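Local coordinates for protein flavodoxin (Streptococcus pneumoniae serotype 4, PDB 5LJL) that binds FMN and probably serves as a low-potential electron donor to a number of redox enzymes, at residues A[13-18]-A[89-94]. Numbering follows the deposited sequence.
With PO4 (phosphate ion), chain B.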
loop_
_atom_site.group_PDB
_atom_site.type_symbol
_atom_site.label_atom_id
_atom_site.label_comp_id
_atom_site.label_asym_id
_atom_site.label_seq_id
_atom_site.Cartn_x
_atom_site.Cartn_y
_atom_site.Cartn_z
ATOM N N THR A 13 -4.769 12.409 8.349
ATOM C CA THR A 13 -3.963 13.148 9.325
ATOM C C THR A 13 -2.429 12.898 9.151
ATOM O O THR A 13 -1.632 13.201 10.022
ATOM C CB THR A 13 -4.422 12.947 10.813
ATOM O OG1 THR A 13 -4.505 11.547 11.130
ATOM C CG2 THR A 13 -5.754 13.545 11.062
ATOM N N GLY A 14 -2.031 12.517 7.923
ATOM C CA GLY A 14 -0.604 12.454 7.542
ATOM C C GLY A 14 0.183 11.204 7.849
ATOM O O GLY A 14 1.281 11.012 7.297
ATOM N N ASN A 15 -0.326 10.354 8.722
ATOM C CA ASN A 15 0.474 9.208 9.144
ATOM C C ASN A 15 0.714 8.256 8.014
ATOM O O ASN A 15 1.837 7.695 7.839
ATOM C CB ASN A 15 -0.142 8.474 10.306
ATOM C CG ASN A 15 -0.182 9.318 11.570
ATOM O OD1 ASN A 15 0.725 10.098 11.829
ATOM N ND2 ASN A 15 -1.224 9.201 12.314
ATOM N N THR A 16 -0.351 7.965 7.272
ATOM C CA THR A 16 -0.265 7.023 6.192
ATOM C C THR A 16 0.559 7.540 5.058
ATOM O O THR A 16 1.289 6.777 4.441
ATOM C CB THR A 16 -1.674 6.499 5.749
ATOM O OG1 THR A 16 -2.325 5.930 6.903
ATOM C CG2 THR A 16 -1.549 5.458 4.667
ATOM N N GLU A 17 0.516 8.856 4.783
ATOM C CA GLU A 17 1.398 9.437 3.793
ATOM C C GLU A 17 2.897 9.265 4.142
ATOM O O GLU A 17 3.713 8.841 3.273
ATOM C CB GLU A 17 1.090 10.920 3.446
ATOM C CG GLU A 17 1.956 11.410 2.330
ATOM C CD GLU A 17 1.712 12.809 1.833
ATOM O OE1 GLU A 17 0.814 13.514 2.336
ATOM O OE2 GLU A 17 2.450 13.143 0.842
ATOM N N GLU A 18 3.208 9.455 5.406
ATOM C CA GLU A 18 4.574 9.347 5.893
ATOM C C GLU A 18 5.083 7.892 5.726
ATOM O O GLU A 18 6.216 7.644 5.312
ATOM C CB GLU A 18 4.640 9.699 7.360
ATOM C CG GLU A 18 6.025 9.600 7.884
ATOM C CD GLU A 18 6.205 10.296 9.185
ATOM O OE1 GLU A 18 7.254 10.967 9.298
ATOM O OE2 GLU A 18 5.323 10.150 10.072
ATOM N N VAL A 89 0.191 -1.618 3.216
ATOM C CA VAL A 89 0.538 -1.068 4.527
ATOM C C VAL A 89 -0.499 -0.055 5.011
ATOM O O VAL A 89 -1.285 0.449 4.196
ATOM C CB VAL A 89 1.955 -0.388 4.468
ATOM C CG1 VAL A 89 3.007 -1.375 4.017
ATOM C CG2 VAL A 89 1.916 0.934 3.643
ATOM N N GLY A 90 -0.428 0.405 6.278
ATOM C CA GLY A 90 -1.326 1.458 6.668
ATOM C C GLY A 90 -1.161 1.839 8.096
ATOM O O GLY A 90 -0.503 1.137 8.822
ATOM N N SER A 91 -1.730 2.981 8.439
ATOM C CA SER A 91 -1.847 3.377 9.844
ATOM C C SER A 91 -3.248 3.247 10.335
ATOM O O SER A 91 -4.211 3.415 9.559
ATOM C CB SER A 91 -1.391 4.833 10.034
ATOM O OG SER A 91 -1.498 5.287 11.406
ATOM N N GLY A 92 -3.374 2.966 11.638
ATOM C CA GLY A 92 -4.695 2.899 12.230
ATOM C C GLY A 92 -4.648 3.136 13.742
ATOM O O GLY A 92 -3.648 3.522 14.310
ATOM N N ASP A 93 -5.807 2.945 14.318
ATOM C CA ASP A 93 -5.975 3.076 15.785
ATOM C C ASP A 93 -7.019 2.144 16.229
ATOM O O ASP A 93 -7.674 1.491 15.405
ATOM C CB ASP A 93 -6.262 4.517 16.135
ATOM C CG ASP A 93 -7.561 5.012 15.592
ATOM O OD1 ASP A 93 -7.503 6.056 14.831
ATOM O OD2 ASP A 93 -8.617 4.399 15.805
ATOM N N THR A 94 -7.105 1.974 17.561
ATOM C CA THR A 94 -8.023 0.987 18.150
ATOM C C THR A 94 -9.380 1.598 18.606
ATOM O O THR A 94 -10.241 0.857 19.130
ATOM C CB THR A 94 -7.386 0.271 19.318
ATOM O OG1 THR A 94 -7.237 1.155 20.429
ATOM C CG2 THR A 94 -6.039 -0.315 18.945
HETATM P P PO4 B . -3.735 8.929 8.608
HETATM O O1 PO4 B . -3.010 8.916 7.318
HETATM O O2 PO4 B . -3.079 9.866 9.602
HETATM O O3 PO4 B . -3.786 7.563 9.183
HETATM O O4 PO4 B . -5.093 9.389 8.398
HETATM O O HOH W 1 -3.476 7.122 11.678
#
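Thr16, in the first turn of helix 15-29, meets Ser91 near the C-terminal end of strand 85-92, their CA atoms 5.4 Å apart. Gly14 is the N-cap of the helix, and the backbone N of Glu18 bonds to its carbonyl O. Ser91 N makes a weak hydrogen bond of 3.4 Å to Thr16 OG1. Thr16 OG1, anti to its carbonyl carbon and beside its own N (chi1 -56°), faces a bound phosphate together with that N and donates to phosphate O3 at 3.2 Å. The side chain of Ser91 leaves the strand toward the helix, and its CB packs 3.4 Å from Thr16 OG1. With OG anti to the backbone N (chi1 179°), the Ser91 hydroxyl reaches Asn15 CB, 3.6 Å from OG, and also bonds to Leu126 O. A water accepts from Asn15 ND2 and donates to Ser91 OG and phosphate O3. The phosphate sits over the helix N-terminus. Thr16 N donates to phosphate O1 at 2.8 Å. Asn15 N and Thr13 OG1 both donate to O2. Ser11 OG and Met12 N also bond the phosphate. The positive end of the helix dipole probably helps to hold the anion, which probably comes from the crystallisation liquor. The site is consistent with the FMN phosphate-binding loop of flavodoxins, at the C-terminal ends of the parallel strands.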